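PDB 5I2U: cellulase from Soil metagenome, which probably hydrolyses beta-1,4-glucosidic bonds of cellulose as a halotolerant TIM-barrel enzyme of glycoside hydrolase family 5. Local coordinates for residues Asp189-Leu203 against Asn216-His228. Residues are numbered along the deposited sequence; the frame is centred on the assembly and turned at random.
Sequences DNIILVGSPHWDQDL and NIMYTMHFYAATH. With MG (magnesium ion), chain H.
Val194 and Met218 show how parallel strands of a TIM barrel are laced together: Val194 N bonds to Met218 O at 2.7 Å, while Val194 O receives Thr220 N at 2.9 Å from well above the carbonyl plane. Ile192 repeats the pattern, its N donating to Asn216 O and its O accepting from Met218 N. Side chains pair in register, Val194 lying alongside Tyr219 (CB to CD1, 3.8 Å) and Leu193 alongside Met218 on the other face. At the N-terminal end of the strands, Asn216 ND2 reaches Asp189 O at 2.6 Å, on an in-plane lone pair, while Asp189 OD1 and Asn190 OD1 bind the magnesium ion together with Asp187 and Gly151.

Beyond the strand, Asp200 reaches across to strand 217-224. Its CB rests 3.4 Å from Thr220 O; with chi1 at -43°, CG stands beside the backbone N and meets Thr220 OG1. OD1 turns its anti lone pair to Ser196 N (2.9 Å), and OD2 sits 3.0 Å above the centre of the His222 ring, the carboxylate and imidazole planes 79° apart. With an alanine here the carboxylate is gone, and Ser196 N would probably lose its acceptor and the His222 ring the oxygen over that face. The ring nitrogens bond elsewhere, ND1 to Glu163 and NE2 to Ser249; with Glu250 also beside His222, this is consistent with the family 5 active site at the strands' C-terminal ends. Strand 192-194 runs between 156-159 and 217-224 of the eight-stranded barrel, with 246-252 next; helix 169-186 packs on Ile192 and Val194, helix 230-241 on Leu203 and Met221.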
ATOM      1  N   ASP A 189     -18.505  -2.960   1.573  1.00 35.06           N
ATOM      2  CA  ASP A 189     -17.955  -3.404   0.266  1.00 33.39           C
ATOM      3  C   ASP A 189     -16.479  -3.084  -0.066  1.00 34.00           C
ATOM      4  O   ASP A 189     -15.877  -3.832  -0.860  1.00 31.91           O
ATOM      5  CB  ASP A 189     -18.845  -2.895  -0.882  1.00 33.80           C
ATOM      6  CG  ASP A 189     -18.914  -1.391  -0.943  1.00 32.45           C
ATOM      7  OD1 ASP A 189     -18.650  -0.733   0.083  1.00 27.98           O
ATOM      8  OD2 ASP A 189     -19.251  -0.850  -2.005  1.00 33.56           O
ATOM      9  N   ASN A 190     -15.902  -2.013   0.500  1.00 29.30           N
ATOM     10  CA  ASN A 190     -14.566  -1.559   0.082  1.00 29.14           C
ATOM     11  C   ASN A 190     -13.472  -2.533   0.491  1.00 31.08           C
ATOM     12  O   ASN A 190     -13.624  -3.287   1.456  1.00 33.96           O
ATOM     13  CB  ASN A 190     -14.226  -0.162   0.612  1.00 28.39           C
ATOM     14  CG  ASN A 190     -15.031   0.933  -0.053  1.00 24.23           C
ATOM     15  OD1 ASN A 190     -16.230   0.801  -0.226  1.00 24.45           O
ATOM     16  ND2 ASN A 190     -14.372   2.009  -0.445  1.00 24.68           N
ATOM     17  N   ILE A 191     -12.366  -2.500  -0.245  1.00 32.85           N
ATOM     18  CA  ILE A 191     -11.296  -3.485  -0.060  1.00 32.29           C
ATOM     19  C   ILE A 191     -10.576  -3.219   1.260  1.00 31.93           C
ATOM     20  O   ILE A 191     -10.353  -2.061   1.621  1.00 29.52           O
ATOM     21  CB  ILE A 191     -10.229  -3.477  -1.195  1.00 31.68           C
ATOM     22  CG1 ILE A 191     -10.858  -3.518  -2.604  1.00 33.65           C
ATOM     23  CG2 ILE A 191      -9.254  -4.648  -1.016  1.00 30.51           C
ATOM     24  CD1 ILE A 191     -11.726  -4.728  -2.909  1.00 34.17           C
ATOM     25  N   ILE A 192     -10.245  -4.304   1.967  1.00 33.99           N
ATOM     26  CA  ILE A 192      -9.438  -4.262   3.175  1.00 33.33           C
ATOM     27  C   ILE A 192      -8.224  -5.132   2.942  1.00 35.13           C
ATOM     28  O   ILE A 192      -8.371  -6.319   2.630  1.00 38.22           O
ATOM     29  CB  ILE A 192     -10.175  -4.809   4.413  1.00 30.89           C
ATOM     30  CG1 ILE A 192     -11.462  -4.011   4.685  1.00 33.50           C
ATOM     31  CG2 ILE A 192      -9.245  -4.737   5.624  1.00 29.25           C
ATOM     32  CD1 ILE A 192     -12.407  -4.646   5.696  1.00 32.91           C
ATOM     33  N   LEU A 193      -7.034  -4.556   3.111  1.00 33.59           N
ATOM     34  CA  LEU A 193      -5.805  -5.292   2.928  1.00 34.39           C
ATOM     35  C   LEU A 193      -5.287  -5.727   4.284  1.00 35.61           C
ATOM     36  O   LEU A 193      -5.224  -4.921   5.210  1.00 35.69           O
ATOM     37  CB  LEU A 193      -4.786  -4.417   2.219  1.00 34.90           C
ATOM     38  CG  LEU A 193      -5.203  -3.765   0.896  1.00 33.62           C
ATOM     39  CD1 LEU A 193      -3.979  -3.066   0.318  1.00 33.67           C
ATOM     40  CD2 LEU A 193      -5.762  -4.751  -0.119  1.00 32.69           C
ATOM     41  N   VAL A 194      -4.887  -6.993   4.388  1.00 37.14           N
ATOM     42  CA  VAL A 194      -4.536  -7.617   5.673  1.00 34.15           C
ATOM     43  C   VAL A 194      -3.071  -8.027   5.702  1.00 32.83           C
ATOM     44  O   VAL A 194      -2.630  -8.824   4.890  1.00 33.88           O
ATOM     45  CB  VAL A 194      -5.412  -8.860   5.936  1.00 36.45           C
ATOM     46  CG1 VAL A 194      -4.977  -9.595   7.209  1.00 36.97           C
ATOM     47  CG2 VAL A 194      -6.870  -8.447   6.030  1.00 38.74           C
ATOM     48  N   GLY A 195      -2.339  -7.488   6.665  1.00 34.56           N
ATOM     49  CA  GLY A 195      -0.944  -7.792   6.850  1.00 37.28           C
ATOM     50  C   GLY A 195      -0.753  -9.123   7.537  1.00 41.72           C
ATOM     51  O   GLY A 195      -1.693  -9.675   8.108  1.00 43.18           O
ATOM     52  N   SER A 196       0.477  -9.624   7.482  1.00 42.58           N
ATOM     53  CA  SER A 196       0.849 -10.874   8.128  1.00 41.86           C
ATOM     54  C   SER A 196       2.260 -10.763   8.722  1.00 42.05           C
ATOM     55  O   SER A 196       3.012  -9.841   8.364  1.00 37.45           O
ATOM     56  CB  SER A 196       0.740 -12.042   7.142  1.00 40.41           C
ATOM     57  OG  SER A 196       1.600 -11.882   6.039  1.00 37.21           O
ATOM     58  N   PRO A 197       2.622 -11.693   9.639  1.00 42.18           N
ATOM     59  CA  PRO A 197       3.893 -11.530  10.356  1.00 44.01           C
ATOM     60  C   PRO A 197       5.137 -11.628   9.478  1.00 44.44           C
ATOM     61  O   PRO A 197       5.072 -12.098   8.332  1.00 45.15           O
ATOM     62  CB  PRO A 197       3.872 -12.656  11.408  1.00 45.31           C
ATOM     63  CG  PRO A 197       2.464 -13.124  11.472  1.00 44.61           C
ATOM     64  CD  PRO A 197       1.886 -12.879  10.114  1.00 42.51           C
ATOM     65  N   HIS A 198       6.247 -11.158  10.037  1.00 44.02           N
ATOM     66  CA  HIS A 198       7.515 -11.018   9.329  1.00 46.98           C
ATOM     67  C   HIS A 198       7.372 -10.119   8.104  1.00 44.51           C
ATOM     68  O   HIS A 198       7.764 -10.481   6.998  1.00 42.82           O
ATOM     69  CB  HIS A 198       8.130 -12.392   9.001  1.00 50.91           C
ATOM     70  CG  HIS A 198       8.566 -13.146  10.216  1.00 56.97           C
ATOM     71  ND1 HIS A 198       7.856 -14.207  10.732  1.00 60.60           N
ATOM     72  CD2 HIS A 198       9.627 -12.969  11.039  1.00 60.17           C
ATOM     73  CE1 HIS A 198       8.466 -14.659  11.812  1.00 61.94           C
ATOM     74  NE2 HIS A 198       9.546 -13.927  12.019  1.00 61.11           N
ATOM     75  N   TRP A 199       6.816  -8.931   8.333  1.00 43.51           N
ATOM     76  CA  TRP A 199       6.738  -7.865   7.329  1.00 40.13           C
ATOM     77  C   TRP A 199       5.959  -8.309   6.101  1.00 37.84           C
ATOM     78  O   TRP A 199       6.393  -8.111   4.970  1.00 38.28           O
ATOM     79  CB  TRP A 199       8.161  -7.366   7.000  1.00 39.77           C
ATOM     80  CG  TRP A 199       8.902  -7.047   8.262  1.00 38.71           C
ATOM     81  CD1 TRP A 199       8.756  -5.925   9.030  1.00 38.41           C
ATOM     82  CD2 TRP A 199       9.839  -7.889   8.956  1.00 37.74           C
ATOM     83  NE1 TRP A 199       9.575  -5.993  10.127  1.00 41.33           N
ATOM     84  CE2 TRP A 199      10.252  -7.188  10.110  1.00 37.68           C
ATOM     85  CE3 TRP A 199      10.388  -9.154   8.700  1.00 37.80           C
ATOM     86  CZ2 TRP A 199      11.186  -7.709  11.014  1.00 43.09           C
ATOM     87  CZ3 TRP A 199      11.321  -9.679   9.594  1.00 40.58           C
ATOM     88  CH2 TRP A 199      11.711  -8.952  10.744  1.00 42.43           C
ATOM     89  N   ASP A 200       4.800  -8.914   6.349  1.00 34.88           N
ATOM     90  CA  ASP A 200       3.950  -9.487   5.302  1.00 34.78           C
ATOM     91  C   ASP A 200       4.702 -10.499   4.411  1.00 38.68           C
ATOM     92  O   ASP A 200       4.593 -10.453   3.183  1.00 39.43           O
ATOM     93  CB  ASP A 200       3.294  -8.392   4.461  1.00 35.05           C
ATOM     94  CG  ASP A 200       2.764  -7.247   5.306  1.00 38.76           C
ATOM     95  OD1 ASP A 200       1.991  -7.510   6.256  1.00 41.57           O
ATOM     96  OD2 ASP A 200       3.127  -6.082   5.021  1.00 35.00           O
ATOM     97  N   GLN A 201       5.464 -11.398   5.045  1.00 37.81           N
ATOM     98  CA  GLN A 201       6.113 -12.528   4.353  1.00 42.73           C
ATOM     99  C   GLN A 201       5.487 -13.892   4.668  1.00 42.82           C
ATOM    100  O   GLN A 201       5.696 -14.838   3.921  1.00 46.32           O
ATOM    101  CB  GLN A 201       7.603 -12.572   4.686  1.00 44.86           C
ATOM    102  CG  GLN A 201       8.399 -11.378   4.163  1.00 46.00           C
ATOM    103  CD  GLN A 201       9.788 -11.282   4.758  1.00 46.01           C
ATOM    104  OE1 GLN A 201      10.333 -12.269   5.254  1.00 48.02           O
ATOM    105  NE2 GLN A 201      10.362 -10.086   4.735  1.00 43.65           N
ATOM    106  N   ASP A 202       4.691 -13.992   5.734  1.00 47.41           N
ATOM    107  CA  ASP A 202       4.153 -15.284   6.181  1.00 48.46           C
ATOM    108  C   ASP A 202       2.789 -15.613   5.585  1.00 48.55           C
ATOM    109  O   ASP A 202       1.858 -15.953   6.304  1.00 50.29           O
ATOM    110  CB  ASP A 202       4.104 -15.342   7.709  1.00 44.05           C
ATOM    111  CG  ASP A 202       5.473 -15.265   8.330  1.00 44.31           C
ATOM    112  OD1 ASP A 202       6.461 -15.452   7.595  1.00 45.65           O
ATOM    113  OD2 ASP A 202       5.577 -15.014   9.552  1.00 41.25           O
ATOM    114  N   LEU A 203       2.704 -15.557   4.261  1.00 48.90           N
ATOM    115  CA  LEU A 203       1.491 -15.921   3.545  1.00 50.60           C
ATOM    116  C   LEU A 203       1.182 -17.412   3.649  1.00 48.98           C
ATOM    117  O   LEU A 203       0.018 -17.799   3.623  1.00 50.83           O
ATOM    118  CB  LEU A 203       1.600 -15.532   2.066  1.00 53.37           C
ATOM    119  CG  LEU A 203       1.683 -14.045   1.728  1.00 54.75           C
ATOM    120  CD1 LEU A 203       1.971 -13.899   0.248  1.00 58.60           C
ATOM    121  CD2 LEU A 203       0.404 -13.313   2.095  1.00 53.29           C
ATOM    122  N   ASN A 216     -14.252  -9.283  -0.068  1.00 42.38           N
ATOM    123  CA  ASN A 216     -13.450  -8.137  -0.496  1.00 40.64           C
ATOM    124  C   ASN A 216     -12.290  -7.801   0.438  1.00 38.32           C
ATOM    125  O   ASN A 216     -12.074  -6.642   0.799  1.00 36.27           O
ATOM    126  CB  ASN A 216     -14.349  -6.913  -0.736  1.00 34.95           C
ATOM    127  CG  ASN A 216     -15.171  -7.039  -1.988  1.00 36.38           C
ATOM    128  OD1 ASN A 216     -15.043  -8.000  -2.747  1.00 36.77           O
ATOM    129  ND2 ASN A 216     -16.044  -6.071  -2.208  1.00 37.78           N
ATOM    130  N   ILE A 217     -11.569  -8.836   0.848  1.00 37.96           N
ATOM    131  CA  ILE A 217     -10.288  -8.647   1.498  1.00 42.99           C
ATOM    132  C   ILE A 217      -9.182  -9.285   0.663  1.00 43.46           C
ATOM    133  O   ILE A 217      -9.435 -10.216  -0.113  1.00 38.93           O
ATOM    134  CB  ILE A 217     -10.262  -9.147   2.959  1.00 41.77           C
ATOM    135  CG1 ILE A 217     -10.173 -10.672   3.058  1.00 44.52           C
ATOM    136  CG2 ILE A 217     -11.475  -8.623   3.717  1.00 40.95           C
ATOM    137  CD1 ILE A 217      -9.600 -11.129   4.384  1.00 50.27           C
ATOM    138  N   MET A 218      -7.971  -8.744   0.817  1.00 42.90           N
ATOM    139  CA  MET A 218      -6.754  -9.350   0.280  1.00 38.96           C
ATOM    140  C   MET A 218      -5.671  -9.298   1.331  1.00 38.65           C
ATOM    141  O   MET A 218      -5.748  -8.540   2.297  1.00 39.95           O
ATOM    142  CB  MET A 218      -6.291  -8.627  -0.976  1.00 37.44           C
ATOM    143  CG  MET A 218      -7.400  -8.396  -1.987  1.00 36.35           C
ATOM    144  SD  MET A 218      -6.807  -7.648  -3.507  1.00 35.35           S
ATOM    145  CE  MET A 218      -6.171  -9.087  -4.386  1.00 35.63           C
ATOM    146  N   TYR A 219      -4.665 -10.134   1.133  1.00 41.12           N
ATOM    147  CA  TYR A 219      -3.535 -10.223   2.038  1.00 39.60           C
ATOM    148  C   TYR A 219      -2.320  -9.536   1.417  1.00 40.30           C
ATOM    149  O   TYR A 219      -2.087  -9.654   0.214  1.00 38.11           O
ATOM    150  CB  TYR A 219      -3.263 -11.687   2.358  1.00 39.28           C
ATOM    151  CG  TYR A 219      -4.442 -12.334   3.057  1.00 41.69           C
ATOM    152  CD1 TYR A 219      -4.578 -12.265   4.446  1.00 37.59           C
ATOM    153  CD2 TYR A 219      -5.450 -12.967   2.327  1.00 38.73           C
ATOM    154  CE1 TYR A 219      -5.655 -12.852   5.082  1.00 39.27           C
ATOM    155  CE2 TYR A 219      -6.535 -13.564   2.959  1.00 37.14           C
ATOM    156  CZ  TYR A 219      -6.633 -13.503   4.334  1.00 39.40           C
ATOM    157  OH  TYR A 219      -7.719 -14.073   4.964  1.00 42.96           O
ATOM    158  N   THR A 220      -1.565  -8.797   2.230  1.00 36.95           N
ATOM    159  CA  THR A 220      -0.458  -8.043   1.696  1.00 33.01           C
ATOM    160  C   THR A 220       0.798  -8.877   1.654  1.00 34.43           C
ATOM    161  O   THR A 220       0.956  -9.856   2.406  1.00 36.14           O
ATOM    162  CB  THR A 220      -0.234  -6.699   2.411  1.00 29.36           C
ATOM    163  OG1 THR A 220       0.048  -6.922   3.790  1.00 31.07           O
ATOM    164  CG2 THR A 220      -1.471  -5.810   2.269  1.00 28.63           C
ATOM    165  N   MET A 221       1.675  -8.499   0.730  1.00 35.73           N
ATOM    166  CA  MET A 221       3.029  -9.026   0.672  1.00 37.33           C
ATOM    167  C   MET A 221       3.949  -7.861   0.389  1.00 34.82           C
ATOM    168  O   MET A 221       3.640  -7.048  -0.471  1.00 38.66           O
ATOM    169  CB  MET A 221       3.146 -10.104  -0.414  1.00 37.73           C
ATOM    170  CG  MET A 221       4.453 -10.881  -0.387  1.00 38.34           C
ATOM    171  SD  MET A 221       5.788 -10.148  -1.364  1.00 40.18           S
ATOM    172  CE  MET A 221       5.236 -10.531  -3.025  1.00 39.72           C
ATOM    173  N   HIS A 222       5.053  -7.768   1.130  1.00 34.38           N
ATOM    174  CA  HIS A 222       6.074  -6.746   0.910  1.00 35.26           C
ATOM    175  C   HIS A 222       7.413  -7.375   0.522  1.00 37.30           C
ATOM    176  O   HIS A 222       7.884  -8.303   1.177  1.00 37.37           O
ATOM    177  CB  HIS A 222       6.264  -5.891   2.159  1.00 35.43           C
ATOM    178  CG  HIS A 222       5.084  -5.028   2.500  1.00 33.21           C
ATOM    179  ND1 HIS A 222       5.122  -4.116   3.524  1.00 32.81           N
ATOM    180  CD2 HIS A 222       3.847  -4.929   1.957  1.00 32.28           C
ATOM    181  CE1 HIS A 222       3.960  -3.492   3.602  1.00 32.17           C
ATOM    182  NE2 HIS A 222       3.168  -3.969   2.664  1.00 31.19           N
ATOM    183  N   PHE A 223       8.016  -6.871  -0.552  1.00 37.81           N
ATOM    184  CA  PHE A 223       9.341  -7.332  -0.972  1.00 37.69           C
ATOM    185  C   PHE A 223      10.259  -6.152  -1.267  1.00 34.83           C
ATOM    186  O   PHE A 223       9.805  -5.093  -1.669  1.00 34.51           O
ATOM    187  CB  PHE A 223       9.242  -8.248  -2.200  1.00 36.35           C
ATOM    188  CG  PHE A 223       8.891  -7.528  -3.465  1.00 37.55           C
ATOM    189  CD1 PHE A 223       9.876  -6.900  -4.225  1.00 38.07           C
ATOM    190  CD2 PHE A 223       7.581  -7.478  -3.906  1.00 34.88           C
ATOM    191  CE1 PHE A 223       9.553  -6.220  -5.384  1.00 36.15           C
ATOM    192  CE2 PHE A 223       7.255  -6.801  -5.066  1.00 34.58           C
ATOM    193  CZ  PHE A 223       8.237  -6.174  -5.809  1.00 36.24           C
ATOM    194  N   TYR A 224      11.556  -6.394  -1.116  1.00 35.80           N
ATOM    195  CA  TYR A 224      12.626  -5.454  -1.420  1.00 35.33           C
ATOM    196  C   TYR A 224      13.621  -6.263  -2.223  1.00 36.53           C
ATOM    197  O   TYR A 224      14.237  -7.205  -1.709  1.00 42.10           O
ATOM    198  CB  TYR A 224      13.199  -4.830  -0.154  1.00 34.03           C
ATOM    199  CG  TYR A 224      12.255  -3.760   0.308  1.00 36.50           C
ATOM    200  CD1 TYR A 224      11.124  -4.085   1.062  1.00 38.30           C
ATOM    201  CD2 TYR A 224      12.404  -2.445  -0.118  1.00 36.22           C
ATOM    202  CE1 TYR A 224      10.198  -3.110   1.428  1.00 39.40           C
ATOM    203  CE2 TYR A 224      11.494  -1.468   0.254  1.00 38.41           C
ATOM    204  CZ  TYR A 224      10.390  -1.807   1.024  1.00 36.07           C
ATOM    205  OH  TYR A 224       9.489  -0.845   1.388  1.00 34.99           O
ATOM    206  N   ALA A 225      13.724  -5.922  -3.502  1.00 33.79           N
ATOM    207  CA  ALA A 225      14.294  -6.808  -4.512  1.00 34.55           C
ATOM    208  C   ALA A 225      15.773  -7.158  -4.318  1.00 35.98           C
ATOM    209  O   ALA A 225      16.214  -8.224  -4.772  1.00 34.84           O
ATOM    210  CB  ALA A 225      14.054  -6.242  -5.905  1.00 35.50           C
ATOM    211  N   ALA A 226      16.532  -6.290  -3.649  1.00 35.75           N
ATOM    212  CA  ALA A 226      17.958  -6.552  -3.406  1.00 37.78           C
ATOM    213  C   ALA A 226      18.221  -7.487  -2.209  1.00 37.44           C
ATOM    214  O   ALA A 226      19.357  -7.902  -2.002  1.00 31.81           O
ATOM    215  CB  ALA A 226      18.710  -5.240  -3.233  1.00 37.73           C
ATOM    216  N   THR A 227      17.187  -7.778  -1.418  1.00 38.96           N
ATOM    217  CA  THR A 227      17.296  -8.634  -0.238  1.00 41.71           C
ATOM    218  C   THR A 227      16.547  -9.950  -0.412  1.00 47.61           C
ATOM    219  O   THR A 227      17.119 -11.024  -0.207  1.00 52.03           O
ATOM    220  CB  THR A 227      16.726  -7.915   0.994  1.00 42.84           C
ATOM    221  OG1 THR A 227      17.360  -6.639   1.131  1.00 44.26           O
ATOM    222  CG2 THR A 227      16.949  -8.728   2.276  1.00 40.31           C
ATOM    223  N   HIS A 228      15.270  -9.859  -0.786  1.00 46.76           N
ATOM    224  CA  HIS A 228      14.375 -10.998  -0.761  1.00 44.70           C
ATOM    225  C   HIS A 228      14.446 -11.728  -2.096  1.00 46.31           C
ATOM    226  O   HIS A 228      14.031 -11.203  -3.134  1.00 45.68           O
ATOM    227  CB  HIS A 228      12.953 -10.549  -0.402  1.00 45.93           C
ATOM    228  CG  HIS A 228      12.853  -9.920   0.960  1.00 46.31           C
ATOM    229  ND1 HIS A 228      12.282  -8.683   1.179  1.00 44.98           N
ATOM    230  CD2 HIS A 228      13.278 -10.350   2.171  1.00 44.56           C
ATOM    231  CE1 HIS A 228      12.347  -8.384   2.463  1.00 44.48           C
ATOM    232  NE2 HIS A 228      12.952  -9.378   3.086  1.00 47.12           N
TER
HETATM  233 MG    MG H 406     -18.149   1.088   0.588  1.00 38.58          MG
HETATM  234  O   HOH W   1     -18.948   1.597  -1.230  1.00 21.18           O
HETATM  235  O   HOH W   2       8.847  -7.980   3.833  1.00 26.54           O
HETATM  236  O   HOH W   3     -20.180   2.017   1.440  1.00 40.50           O